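PDB 5M3I: RNase III inhibitor from Mycobacterium tuberculosis, which belongs to the macro domain family, compact alpha/beta proteins with a mixed sheet between layers of helices, though its own role is uncertain. Local coordinates for residues A[18-23]-A[39-44]; A[141-146]-A[154-159]; A[47-52]-A[75-80]; A[81-86]-A[114-119]; A[70-75]-A[110-115]. All coordinates share one frame; numbering follows the deposited sequence.

Contact 1. Residues A[18-23]-A[39-44]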
# COMPACT_ATOMS: atom_id res chain seq x y z
N ASP A 18 -2.40 10.58 -10.37
CA ASP A 18 -1.78 10.60 -9.07
C ASP A 18 -2.62 9.73 -8.12
O ASP A 18 -3.74 10.08 -7.78
CB ASP A 18 -1.73 12.06 -8.57
CG ASP A 18 -1.05 12.20 -7.19
OD1 ASP A 18 -0.46 11.20 -6.65
OD2 ASP A 18 -1.10 13.35 -6.68
N LEU A 19 -2.02 8.63 -7.66
CA LEU A 19 -2.64 7.77 -6.68
C LEU A 19 -3.20 8.51 -5.46
O LEU A 19 -4.26 8.14 -4.97
CB LEU A 19 -1.68 6.68 -6.22
CG LEU A 19 -2.34 5.66 -5.28
CD1 LEU A 19 -1.86 4.24 -5.53
CD2 LEU A 19 -2.08 6.00 -3.82
N LEU A 20 -2.50 9.51 -4.96
CA LEU A 20 -2.97 10.24 -3.78
C LEU A 20 -4.28 11.02 -4.00
O LEU A 20 -4.95 11.38 -3.03
CB LEU A 20 -1.91 11.18 -3.24
CG LEU A 20 -0.89 10.50 -2.33
CD1 LEU A 20 0.02 9.61 -3.14
CD2 LEU A 20 -0.05 11.51 -1.60
N ARG A 21 -4.67 11.22 -5.25
CA ARG A 21 -5.96 11.86 -5.55
C ARG A 21 -7.04 10.87 -5.86
O ARG A 21 -8.11 11.24 -6.34
CB ARG A 21 -5.77 12.88 -6.67
CG ARG A 21 -4.91 14.06 -6.20
CD ARG A 21 -4.86 15.22 -7.17
NE ARG A 21 -5.16 16.48 -6.46
CZ ARG A 21 -6.37 17.05 -6.36
NH1 ARG A 21 -7.47 16.52 -6.93
NH2 ARG A 21 -6.49 18.19 -5.67
N ALA A 22 -6.78 9.59 -5.63
CA ALA A 22 -7.79 8.58 -5.88
C ALA A 22 -9.00 8.83 -4.98
O ALA A 22 -8.86 9.24 -3.83
CB ALA A 22 -7.24 7.20 -5.65
N ASP A 23 -10.17 8.58 -5.54
CA ASP A 23 -11.42 8.76 -4.81
C ASP A 23 -11.81 7.42 -4.19
O ASP A 23 -12.82 6.81 -4.57
CB ASP A 23 -12.51 9.28 -5.77
CG ASP A 23 -13.82 9.58 -5.07
OD1 ASP A 23 -13.81 10.06 -3.90
OD2 ASP A 23 -14.88 9.32 -5.69
N LYS A 39 11.85 8.75 -0.80
CA LYS A 39 11.62 9.01 -2.23
C LYS A 39 10.35 8.32 -2.71
O LYS A 39 9.72 7.58 -1.97
CB LYS A 39 12.85 8.57 -3.06
CG LYS A 39 13.09 7.07 -3.03
CD LYS A 39 14.25 6.63 -3.90
CE LYS A 39 14.50 5.14 -3.69
NZ LYS A 39 15.46 4.55 -4.68
N GLY A 40 10.00 8.58 -3.96
CA GLY A 40 8.92 7.93 -4.64
C GLY A 40 7.60 8.23 -3.96
O GLY A 40 7.41 9.30 -3.37
N ILE A 41 6.68 7.30 -4.08
CA ILE A 41 5.31 7.55 -3.63
C ILE A 41 5.25 7.71 -2.11
O ILE A 41 4.52 8.51 -1.60
CB ILE A 41 4.34 6.49 -4.19
CG1 ILE A 41 2.91 7.01 -4.13
CG2 ILE A 41 4.49 5.16 -3.46
CD1 ILE A 41 1.95 6.24 -5.01
N ALA A 42 6.11 7.00 -1.40
CA ALA A 42 6.22 7.15 0.06
C ALA A 42 6.56 8.57 0.49
O ALA A 42 5.97 9.09 1.44
CB ALA A 42 7.23 6.17 0.63
N LEU A 43 7.45 9.24 -0.24
CA LEU A 43 7.73 10.65 0.04
C LEU A 43 6.45 11.47 -0.07
O LEU A 43 6.19 12.32 0.78
CB LEU A 43 8.80 11.22 -0.87
CG LEU A 43 9.20 12.69 -0.65
CD1 LEU A 43 9.69 12.96 0.78
CD2 LEU A 43 10.28 13.08 -1.66
N GLN A 44 5.67 11.24 -1.13
CA GLN A 44 4.43 12.00 -1.32
C GLN A 44 3.47 11.73 -0.16
O GLN A 44 2.83 12.63 0.34
CB GLN A 44 3.79 11.67 -2.67
CG GLN A 44 4.67 12.17 -3.83
CD GLN A 44 4.95 13.69 -3.77
OE1 GLN A 44 4.07 14.49 -4.07
NE2 GLN A 44 6.16 14.07 -3.38
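Leu20 reaches from the 3-10 turn at Leu19 and Leu20, within the loop 18-23, to the first turns of helix 40-48, where Ile41 and Gln44 receive it. Its CB points toward the helix and CG divides the side chain into two methyl arms. The CD1 arm lies 4.0 Å from Ile41 CG1, the two side chains running alongside with their tips pointing opposite ways. The CD2 arm sits instead against backbone, 3.6 Å from Gln44 O, and also lies close to Gln44 CB. The forked end of a leucine is what lets one residue meet Ile41 and Gln44 at once. Deeper in, the neighbouring Leu19 offers CB to Ile41 CD1 at 3.9 Å; Ile41 can extend that far because its CG1 branch is anti to the backbone N (chi1 -161°). Just ahead of the contact, Asp18 OD1 accepts from Leu20 N at 3.1 Å, approached from above the carboxylate plane, and so closes an Asx turn. Phe45 touches both leucines from farther along the helix. The arrangement is that of an alpha/beta macro domain, in which the loop joining strands 12-14 and 26-31 packs against a helix covering the sheet.

Contact 2. Residues A[141-146]-A[154-159]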
# COMPACT_ATOMS: atom_id res chain seq x y z
N ARG A 141 -0.45 -10.85 -9.29
CA ARG A 141 -0.72 -11.11 -7.89
C ARG A 141 -1.75 -10.16 -7.33
O ARG A 141 -2.63 -10.57 -6.59
CB ARG A 141 0.55 -11.06 -7.07
CG ARG A 141 1.45 -12.25 -7.35
CD ARG A 141 2.88 -11.95 -6.93
NE ARG A 141 3.70 -13.15 -7.00
CZ ARG A 141 4.16 -13.68 -8.13
NH1 ARG A 141 3.91 -13.14 -9.30
NH2 ARG A 141 4.89 -14.78 -8.08
N LEU A 142 -1.66 -8.91 -7.71
CA LEU A 142 -2.63 -7.93 -7.27
C LEU A 142 -4.03 -8.31 -7.73
O LEU A 142 -4.97 -8.29 -6.91
CB LEU A 142 -2.30 -6.54 -7.77
CG LEU A 142 -1.16 -5.81 -7.08
CD1 LEU A 142 -0.85 -4.51 -7.80
CD2 LEU A 142 -1.51 -5.50 -5.65
N VAL A 143 -4.16 -8.68 -9.01
CA VAL A 143 -5.47 -8.98 -9.57
C VAL A 143 -6.03 -10.19 -8.85
O VAL A 143 -7.19 -10.20 -8.47
CB VAL A 143 -5.40 -9.20 -11.10
CG1 VAL A 143 -6.65 -9.84 -11.65
CG2 VAL A 143 -5.18 -7.87 -11.80
N SER A 144 -5.19 -11.21 -8.66
CA SER A 144 -5.56 -12.46 -7.95
C SER A 144 -6.05 -12.18 -6.56
O SER A 144 -7.09 -12.67 -6.16
CB SER A 144 -4.34 -13.40 -7.86
OG SER A 144 -4.16 -14.01 -9.10
N ALA A 145 -5.32 -11.34 -5.85
CA ALA A 145 -5.70 -11.04 -4.48
C ALA A 145 -7.10 -10.38 -4.40
O ALA A 145 -7.92 -10.76 -3.58
CB ALA A 145 -4.65 -10.18 -3.81
N PHE A 146 -7.36 -9.43 -5.29
CA PHE A 146 -8.63 -8.68 -5.29
C PHE A 146 -9.80 -9.45 -5.85
O PHE A 146 -10.94 -9.12 -5.53
CB PHE A 146 -8.49 -7.30 -5.98
CG PHE A 146 -7.83 -6.30 -5.11
CD1 PHE A 146 -8.52 -5.77 -4.05
CD2 PHE A 146 -6.50 -6.00 -5.26
CE1 PHE A 146 -7.91 -4.89 -3.18
CE2 PHE A 146 -5.86 -5.15 -4.38
CZ PHE A 146 -6.57 -4.59 -3.33
N ALA A 154 -11.22 -1.96 -6.56
CA ALA A 154 -9.78 -1.81 -6.46
C ALA A 154 -9.35 -1.02 -7.67
O ALA A 154 -9.64 -1.44 -8.79
CB ALA A 154 -9.11 -3.17 -6.41
N VAL A 155 -8.67 0.08 -7.45
CA VAL A 155 -8.03 0.82 -8.53
C VAL A 155 -6.51 0.54 -8.46
O VAL A 155 -5.84 0.91 -7.48
CB VAL A 155 -8.29 2.34 -8.45
CG1 VAL A 155 -7.84 3.02 -9.75
CG2 VAL A 155 -9.77 2.62 -8.24
N ILE A 156 -6.00 -0.09 -9.51
CA ILE A 156 -4.60 -0.44 -9.62
C ILE A 156 -3.87 0.50 -10.59
O ILE A 156 -4.26 0.61 -11.75
CB ILE A 156 -4.48 -1.88 -10.07
CG1 ILE A 156 -5.16 -2.77 -9.02
CG2 ILE A 156 -3.01 -2.24 -10.21
CD1 ILE A 156 -5.05 -4.23 -9.33
N TYR A 157 -2.86 1.18 -10.07
CA TYR A 157 -2.05 2.18 -10.80
C TYR A 157 -0.79 1.55 -11.39
O TYR A 157 0.01 1.00 -10.66
CB TYR A 157 -1.64 3.33 -9.88
CG TYR A 157 -2.81 4.23 -9.60
CD1 TYR A 157 -3.85 3.83 -8.71
CD2 TYR A 157 -2.91 5.50 -10.19
CE1 TYR A 157 -4.93 4.62 -8.46
CE2 TYR A 157 -3.97 6.33 -9.90
CZ TYR A 157 -4.98 5.88 -9.04
OH TYR A 157 -6.08 6.70 -8.77
N PRO A 158 -0.68 1.53 -12.73
CA PRO A 158 0.53 0.92 -13.31
C PRO A 158 1.76 1.83 -13.15
O PRO A 158 1.59 2.95 -12.69
CB PRO A 158 0.17 0.73 -14.79
CG PRO A 158 -1.07 1.50 -15.01
CD PRO A 158 -1.80 1.51 -13.70
N PRO A 159 2.96 1.34 -13.50
CA PRO A 159 4.17 2.17 -13.39
C PRO A 159 4.06 3.41 -14.25
O PRO A 159 3.48 3.32 -15.35
CB PRO A 159 5.26 1.28 -13.92
CG PRO A 159 4.79 -0.08 -13.61
CD PRO A 159 3.30 -0.04 -13.87
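Phe146 and Ala154 meet at one end of this interface, Leu142 and Ile156 at the other, inside a beta-alpha-beta crossover made of strand 120-123, helix 135-147 and strand 153-156. Helix segment 141-146 runs almost exactly antiparallel to strand segment 154-156 (178°), their axes 10.4 Å apart at closest approach. In the first shell, Ala154 CB lies over one face of the Phe146 ring in a CH-pi contact, 3.7 Å from the centroid and displaced toward the rim. The ring is brought there by a chi1 of -78°, which turns CG away from the carbonyl carbon, and alanine's single methyl lets so broad a group lie against the strand. Beyond the ring, branched aliphatic groups take over: Leu142 and Ile156 lie side by side, pointing opposite ways, and Val143 CG2 makes a looser approach to Ile156 CD1 at 4.4 Å.

Farther out, Phe146 also rests on Val121 and Val123 of the adjacent strand and on Ile113 of helix 99-115. Toward that same helix, Arg141 NE forms a salt bridge with Asp103 OD1. The strand is held in the sheet by backbone bonds, Ala154 with Met11 and Thr13, Val155 with Val121 and Val123. At the Leu142 end two contacts mesh: Leu142 CB is 3.9 Å from Ile156 CD1, and Leu142 CD1 is 4.0 Å from Ile156 CG2.

Contact 3. Residues A[47-52]-A[75-80]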
# COMPACT_ATOMS: atom_id res chain seq x y z
N ARG A 47 4.53 13.76 2.93
CA ARG A 47 4.25 15.19 2.80
C ARG A 47 2.76 15.49 3.02
O ARG A 47 2.41 16.53 3.56
CB ARG A 47 4.75 15.73 1.45
CG ARG A 47 6.28 15.55 1.25
CD ARG A 47 7.09 16.65 0.46
NE ARG A 47 6.21 17.54 -0.31
CZ ARG A 47 5.80 18.77 0.04
NH1 ARG A 47 6.15 19.34 1.20
NH2 ARG A 47 5.00 19.44 -0.79
N ARG A 48 1.91 14.58 2.60
CA ARG A 48 0.47 14.76 2.75
C ARG A 48 -0.05 14.37 4.13
O ARG A 48 -0.98 14.98 4.59
CB ARG A 48 -0.23 13.95 1.65
CG ARG A 48 -1.73 14.07 1.62
CD ARG A 48 -2.22 15.44 1.16
NE ARG A 48 -3.67 15.41 1.23
CZ ARG A 48 -4.39 15.54 2.35
NH1 ARG A 48 -3.82 15.78 3.53
NH2 ARG A 48 -5.70 15.45 2.27
N TYR A 49 0.54 13.35 4.77
CA TYR A 49 0.07 12.80 6.03
C TYR A 49 1.18 12.75 7.06
O TYR A 49 1.61 11.69 7.47
CB TYR A 49 -0.51 11.41 5.81
CG TYR A 49 -1.66 11.38 4.83
CD1 TYR A 49 -2.91 11.91 5.15
CD2 TYR A 49 -1.50 10.82 3.57
CE1 TYR A 49 -3.95 11.89 4.24
CE2 TYR A 49 -2.54 10.78 2.65
CZ TYR A 49 -3.77 11.32 3.00
OH TYR A 49 -4.77 11.27 2.07
N PRO A 50 1.64 13.92 7.53
CA PRO A 50 2.80 13.95 8.45
C PRO A 50 2.61 13.19 9.78
O PRO A 50 3.58 12.64 10.32
CB PRO A 50 3.00 15.45 8.70
CG PRO A 50 1.66 16.08 8.39
CD PRO A 50 1.11 15.26 7.25
N GLU A 51 1.38 13.16 10.27
CA GLU A 51 1.04 12.44 11.52
C GLU A 51 1.14 10.95 11.32
O GLU A 51 1.68 10.24 12.17
CB GLU A 51 -0.35 12.83 12.03
CG GLU A 51 -0.41 14.31 12.42
CD GLU A 51 -1.64 14.68 13.23
OE1 GLU A 51 -2.72 14.85 12.63
OE2 GLU A 51 -1.51 14.85 14.46
N MET A 52 0.64 10.51 10.17
CA MET A 52 0.81 9.13 9.72
C MET A 52 2.29 8.76 9.72
O MET A 52 2.67 7.73 10.31
CB MET A 52 0.23 8.94 8.33
CG MET A 52 0.34 7.54 7.76
SD MET A 52 1.91 7.13 6.98
CE MET A 52 1.76 8.07 5.45
N THR A 75 -6.76 8.43 8.65
CA THR A 75 -6.46 9.83 8.31
C THR A 75 -7.28 10.82 9.14
O THR A 75 -6.82 11.94 9.42
CB THR A 75 -6.78 10.12 6.82
OG1 THR A 75 -8.19 10.05 6.60
CG2 THR A 75 -6.03 9.12 5.88
N GLY A 76 -8.49 10.44 9.52
CA GLY A 76 -9.42 11.36 10.20
C GLY A 76 -9.99 12.49 9.34
O GLY A 76 -10.35 13.53 9.86
N GLN A 77 -10.00 12.27 8.03
CA GLN A 77 -10.42 13.27 7.06
C GLN A 77 -11.89 13.07 6.77
O GLN A 77 -12.31 11.92 6.55
CB GLN A 77 -9.67 13.14 5.72
CG GLN A 77 -8.15 13.21 5.76
CD GLN A 77 -7.53 14.48 6.33
OE1 GLN A 77 -6.46 14.44 6.95
NE2 GLN A 77 -8.21 15.62 6.17
N LEU A 78 -12.65 14.16 6.84
CA LEU A 78 -14.06 14.18 6.49
C LEU A 78 -14.26 13.90 5.00
O LEU A 78 -15.19 13.17 4.62
CB LEU A 78 -14.68 15.55 6.91
CG LEU A 78 -16.00 16.02 6.28
CD1 LEU A 78 -17.19 15.13 6.66
CD2 LEU A 78 -16.30 17.48 6.64
N ASP A 79 -13.33 14.42 4.20
CA ASP A 79 -13.33 14.27 2.76
C ASP A 79 -12.14 13.41 2.31
O ASP A 79 -11.01 13.64 2.72
CB ASP A 79 -13.26 15.64 2.09
CG ASP A 79 -13.62 15.59 0.60
OD1 ASP A 79 -14.51 14.78 0.21
OD2 ASP A 79 -13.02 16.34 -0.17
N GLY A 80 -12.41 12.40 1.47
CA GLY A 80 -11.35 11.58 0.93
C GLY A 80 -10.96 10.40 1.83
O GLY A 80 -11.74 9.96 2.65
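Tyr49 and Thr75 form the close part of this contact, where the junction of helices 40-48 and 50-61 comes up to the loop after strand 71-74. Tyr49 CE1 and Thr75 CG2 are 3.8 Å apart, the two side chains crossing obliquely. With chi1 at -59°, the buried tyrosine ring swings toward the loop, which is how CE1 arrives at that methyl. Threonine has two unlike branches to offer: the methyl meets the ring, while OG1 serves the loop. That hydroxyl accepts from Gln77 N at 3.2 Å, making an ST turn, and is hydrogen-bonded to Pro81 O. Ile84 of strand 83-88 touches both Tyr49 and Thr75 and so backs the tight side.

Arg48, although exposed, closely covers one face of the ring, with Arg48 CG 3.5 Å above the ring plane and offset toward the rim. Its chain bends at chi2 (70°), so that a face of the guanidinium also lies over Tyr49 CE1. Looser is the approach of Gln77, on the rim of the contact: its OE1 comes only to 4.5 Å from Tyr49 CE1, at the ring edge and near its plane. The segments are thus joined mainly by van der Waals contact, with the hydroxyl of Thr75 engaged by its own loop. Such nondirectional contact is consistent with shape, more than polar pairing, governing how the loop meets the helical junction.

Contact 4. Residues A[81-86]-A[114-119]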
# COMPACT_ATOMS: atom_id res chain seq x y z
N PRO A 81 -9.78 9.84 1.61
CA PRO A 81 -9.41 8.53 2.12
C PRO A 81 -9.42 8.49 3.60
O PRO A 81 -8.90 9.42 4.21
CB PRO A 81 -7.98 8.35 1.64
CG PRO A 81 -7.92 9.12 0.37
CD PRO A 81 -8.83 10.30 0.56
N LYS A 82 -10.04 7.46 4.16
CA LYS A 82 -10.11 7.26 5.61
C LYS A 82 -8.93 6.51 6.16
O LYS A 82 -8.58 6.71 7.30
CB LYS A 82 -11.40 6.49 6.02
CG LYS A 82 -12.72 7.06 5.49
CD LYS A 82 -13.01 8.51 5.91
CE LYS A 82 -14.40 8.96 5.39
NZ LYS A 82 -14.36 9.31 3.95
N HIS A 83 -8.30 5.64 5.35
CA HIS A 83 -7.19 4.80 5.80
C HIS A 83 -6.00 4.86 4.86
O HIS A 83 -6.15 4.85 3.64
CB HIS A 83 -7.62 3.34 5.88
CG HIS A 83 -8.79 3.11 6.77
ND1 HIS A 83 -8.70 3.12 8.15
CD2 HIS A 83 -10.09 2.87 6.48
CE1 HIS A 83 -9.89 2.90 8.67
NE2 HIS A 83 -10.74 2.74 7.68
N ILE A 84 -4.81 4.88 5.44
CA ILE A 84 -3.59 4.65 4.73
C ILE A 84 -3.08 3.30 5.16
O ILE A 84 -2.83 3.07 6.35
CB ILE A 84 -2.48 5.69 5.09
CG1 ILE A 84 -3.00 7.12 5.03
CG2 ILE A 84 -1.26 5.49 4.18
CD1 ILE A 84 -3.67 7.47 3.73
N ILE A 85 -2.93 2.40 4.19
CA ILE A 85 -2.42 1.06 4.42
C ILE A 85 -0.98 1.04 3.92
O ILE A 85 -0.72 1.05 2.72
CB ILE A 85 -3.25 0.03 3.69
CG1 ILE A 85 -4.72 0.17 4.10
CG2 ILE A 85 -2.74 -1.37 4.00
CD1 ILE A 85 -5.68 -0.65 3.27
N ASN A 86 -0.04 1.04 4.86
CA ASN A 86 1.37 1.02 4.53
C ASN A 86 1.79 -0.41 4.36
O ASN A 86 1.80 -1.17 5.31
CB ASN A 86 2.18 1.69 5.61
CG ASN A 86 1.87 3.17 5.72
OD1 ASN A 86 2.34 3.96 4.90
ND2 ASN A 86 1.13 3.57 6.75
N ARG A 114 -11.01 -6.67 4.81
CA ARG A 114 -12.20 -7.37 5.35
C ARG A 114 -12.52 -6.87 6.74
O ARG A 114 -13.64 -6.44 7.00
CB ARG A 114 -11.96 -8.85 5.42
CG ARG A 114 -12.15 -9.53 4.09
CD ARG A 114 -11.74 -11.00 4.16
NE ARG A 114 -11.94 -11.61 2.85
CZ ARG A 114 -11.32 -12.71 2.41
NH1 ARG A 114 -10.39 -13.35 3.15
NH2 ARG A 114 -11.62 -13.16 1.19
N GLU A 115 -11.52 -6.91 7.60
CA GLU A 115 -11.68 -6.48 8.97
C GLU A 115 -12.15 -5.06 9.15
O GLU A 115 -13.00 -4.81 10.00
CB GLU A 115 -10.43 -6.77 9.81
CG GLU A 115 -10.42 -8.25 10.14
CD GLU A 115 -9.22 -8.67 10.94
OE1 GLU A 115 -8.40 -7.79 11.30
OE2 GLU A 115 -9.08 -9.89 11.19
N LEU A 116 -11.69 -4.14 8.32
CA LEU A 116 -12.13 -2.75 8.40
C LEU A 116 -13.32 -2.41 7.49
O LEU A 116 -13.80 -1.27 7.46
CB LEU A 116 -10.96 -1.84 8.10
CG LEU A 116 -9.82 -1.96 9.11
CD1 LEU A 116 -8.65 -1.10 8.67
CD2 LEU A 116 -10.28 -1.53 10.50
N ASN A 117 -13.85 -3.42 6.80
CA ASN A 117 -14.95 -3.23 5.87
C ASN A 117 -14.71 -2.12 4.85
O ASN A 117 -15.61 -1.33 4.52
CB ASN A 117 -16.27 -2.98 6.69
CG ASN A 117 -17.45 -3.71 6.08
OD1 ASN A 117 -17.31 -4.69 5.34
ND2 ASN A 117 -18.64 -3.23 6.39
N ILE A 118 -13.49 -2.10 4.30
CA ILE A 118 -13.13 -1.10 3.30
C ILE A 118 -13.86 -1.45 1.99
O ILE A 118 -13.84 -2.60 1.56
CB ILE A 118 -11.60 -1.01 3.18
CG1 ILE A 118 -11.05 -0.32 4.43
CG2 ILE A 118 -11.17 -0.26 1.92
CD1 ILE A 118 -9.57 -0.56 4.66
N ALA A 119 -14.57 -0.48 1.43
CA ALA A 119 -15.33 -0.65 0.16
C ALA A 119 -14.47 -0.41 -1.11
O ALA A 119 -14.82 -0.88 -2.18
CB ALA A 119 -16.48 0.34 0.14
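His83 faces both Leu116 and Ile118 between strand 83-88 and the residues ending helix 99-115. Leu116 comes over one face of the imidazole: its CD1 stands 4.2 Å from His83 CE1, displaced toward the rim of the ring. Ile118 approaches the same ring at a slant, with Ile118 CG1 and CD1 each 3.9 Å from His83 CD2. A chi1 of -57° directs the ring between these two partners. Histidine can play both parts asked of it at this partly exposed position, its carbon atoms meeting the aliphatic groups while ND1 makes a weak hydrogen bond to Asp74 OD1 on the neighbouring strand.

Two residues along the strand, the orientation changes. Ile85 and Ile118 reach toward each other tip to tip, Ile85 CD1 to Ile118 CD1 being 4.1 Å. The long CG1-CD1 arm of each isoleucine spans the distance, and both are apolar in a buried spot beside Ala26 of strand 26-31.

The bend that presents Leu116 and Ile118 together is a Schellman motif. Asn117 adopts positive phi (52°), which asparagine tolerates better than most residues, and its N bonds back to Arg114 O at 3.0 Å. The chain then runs on to strand 120-123. Helix 99-115 thus links the parallel strands 83-88 and 120-123, which have strand 26-31 between them in the sheet. The residues ending the helix pack back on strand 83-88, the first strand of this beta-alpha-beta arrangement within the macro domain fold.

Contact 5. Residues A[70-75]-A[110-115]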
# COMPACT_ATOMS: atom_id res chain seq x y z
N MET A 70 0.47 -5.34 7.28
CA MET A 70 0.16 -3.98 7.01
C MET A 70 0.34 -3.14 8.27
O MET A 70 -0.02 -3.60 9.37
CB MET A 70 -1.29 -3.86 6.49
CG MET A 70 -1.63 -4.62 5.19
SD MET A 70 -0.56 -4.25 3.76
CE MET A 70 0.73 -5.50 3.98
N PHE A 71 0.83 -1.91 8.11
CA PHE A 71 0.74 -0.91 9.13
C PHE A 71 -0.32 0.14 8.76
O PHE A 71 -0.11 0.94 7.84
CB PHE A 71 2.09 -0.28 9.36
CG PHE A 71 2.11 0.71 10.49
CD1 PHE A 71 2.00 0.26 11.81
CD2 PHE A 71 2.19 2.05 10.23
CE1 PHE A 71 1.98 1.17 12.86
CE2 PHE A 71 2.15 2.98 11.27
CZ PHE A 71 2.06 2.54 12.59
N VAL A 72 -1.46 0.13 9.45
CA VAL A 72 -2.63 0.89 9.02
C VAL A 72 -2.83 2.10 9.90
O VAL A 72 -2.78 1.98 11.11
CB VAL A 72 -3.90 0.02 9.06
CG1 VAL A 72 -5.10 0.77 8.49
CG2 VAL A 72 -3.70 -1.26 8.25
N VAL A 73 -3.11 3.24 9.31
CA VAL A 73 -3.40 4.47 10.05
C VAL A 73 -4.68 5.12 9.50
O VAL A 73 -4.90 5.15 8.29
CB VAL A 73 -2.21 5.45 9.94
CG1 VAL A 73 -2.45 6.66 10.83
CG2 VAL A 73 -0.87 4.83 10.36
N ASP A 74 -5.49 5.68 10.40
CA ASP A 74 -6.67 6.47 10.00
C ASP A 74 -6.27 7.89 9.74
O ASP A 74 -5.49 8.47 10.50
CB ASP A 74 -7.72 6.43 11.08
CG ASP A 74 -8.39 5.07 11.16
OD1 ASP A 74 -7.69 4.04 10.89
OD2 ASP A 74 -9.61 5.06 11.47
N THR A 75 -6.76 8.43 8.65
CA THR A 75 -6.46 9.83 8.31
C THR A 75 -7.28 10.82 9.14
O THR A 75 -6.82 11.94 9.42
CB THR A 75 -6.78 10.12 6.82
OG1 THR A 75 -8.19 10.05 6.60
CG2 THR A 75 -6.03 9.12 5.88
N ILE A 110 -5.58 -8.29 2.30
CA ILE A 110 -6.92 -8.79 2.16
C ILE A 110 -7.60 -8.85 3.53
O ILE A 110 -8.74 -8.45 3.69
CB ILE A 110 -6.91 -10.20 1.57
CG1 ILE A 110 -6.53 -10.15 0.09
CG2 ILE A 110 -8.24 -10.91 1.76
CD1 ILE A 110 -6.17 -11.52 -0.46
N ARG A 111 -6.89 -9.39 4.50
CA ARG A 111 -7.41 -9.51 5.84
C ARG A 111 -7.80 -8.14 6.40
O ARG A 111 -8.83 -7.98 6.98
CB ARG A 111 -6.37 -10.16 6.76
CG ARG A 111 -6.88 -10.44 8.17
CD ARG A 111 -5.79 -10.89 9.13
NE ARG A 111 -4.82 -9.82 9.37
CZ ARG A 111 -5.02 -8.71 10.10
NH1 ARG A 111 -6.18 -8.48 10.71
NH2 ARG A 111 -4.05 -7.81 10.23
N VAL A 112 -6.98 -7.13 6.17
CA VAL A 112 -7.25 -5.82 6.72
C VAL A 112 -8.47 -5.16 6.05
O VAL A 112 -9.23 -4.42 6.70
CB VAL A 112 -5.96 -4.96 6.60
CG1 VAL A 112 -6.22 -3.48 6.72
CG2 VAL A 112 -4.96 -5.42 7.65
N ILE A 113 -8.61 -5.34 4.74
CA ILE A 113 -9.73 -4.77 4.01
C ILE A 113 -11.02 -5.37 4.54
O ILE A 113 -12.02 -4.67 4.63
CB ILE A 113 -9.55 -4.93 2.48
CG1 ILE A 113 -8.50 -3.91 1.98
CG2 ILE A 113 -10.86 -4.71 1.73
CD1 ILE A 113 -7.88 -4.24 0.65
N ARG A 114 -11.01 -6.67 4.81
CA ARG A 114 -12.20 -7.37 5.35
C ARG A 114 -12.52 -6.87 6.74
O ARG A 114 -13.64 -6.44 7.00
CB ARG A 114 -11.96 -8.85 5.42
CG ARG A 114 -12.15 -9.53 4.09
CD ARG A 114 -11.74 -11.00 4.16
NE ARG A 114 -11.94 -11.61 2.85
CZ ARG A 114 -11.32 -12.71 2.41
NH1 ARG A 114 -10.39 -13.35 3.15
NH2 ARG A 114 -11.62 -13.16 1.19
N GLU A 115 -11.52 -6.91 7.60
CA GLU A 115 -11.68 -6.48 8.97
C GLU A 115 -12.15 -5.06 9.15
O GLU A 115 -13.00 -4.81 10.00
CB GLU A 115 -10.43 -6.77 9.81
CG GLU A 115 -10.42 -8.25 10.14
CD GLU A 115 -9.22 -8.67 10.94
OE1 GLU A 115 -8.40 -7.79 11.30
OE2 GLU A 115 -9.08 -9.89 11.19
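Val112, on the buried side of helix 99-115, turns one methyl to each of two residues in the segment 70-75. A chi1 of 162° carries CG1 to the far side from the backbone N, where it comes 3.7 Å from Val72 CG2; the two valines overlap flank to flank, heading opposite ways. The other branch, CG2, lies beside the backbone N and meets Met70 CB at 4.2 Å. Val72 splits likewise, and its CG2, the branch beside its own backbone N, does the touching. Each valine thus delivers a methyl to the other without needing a longer arm. Met70 contributes only the root of its side chain; bends at chi2 and chi3 lead the flexible thioether away from Val112, and the residue packs on Ile85, Phe87 and Pro88 of strand 83-88. Its backbone N is bonded to Asp108 OD2 of helix 99-115. On the other face of the strand, Phe71 and Val73 pack on helix 50-61. The edge strand 71-74 is therefore covered by a helix on each face, as in the three-layered alpha/beta/alpha fold of macro domains.

In the fold
Along the chain, contact 1 closes first; contacts 3 and 5 interleave and share Thr75, contact 4 ends on the same helix 99-115 as contact 5, and contact 2 comes last. Contacts 4 and 5 are close neighbours, their centres about 5 Å apart, using the adjacent sheet strands 83-88 and 71-74. Contact 2 lies about 16 Å from contact 5, centre to centre, and touches it through helices 135-147 and 99-115. Contacts 1 and 3 share helix 40-48, with centres about 12 Å apart. Helices 40-48 and 50-61 cover one face of the mixed sheet and helices 99-115 and 135-147 the other, so the set samples all three layers.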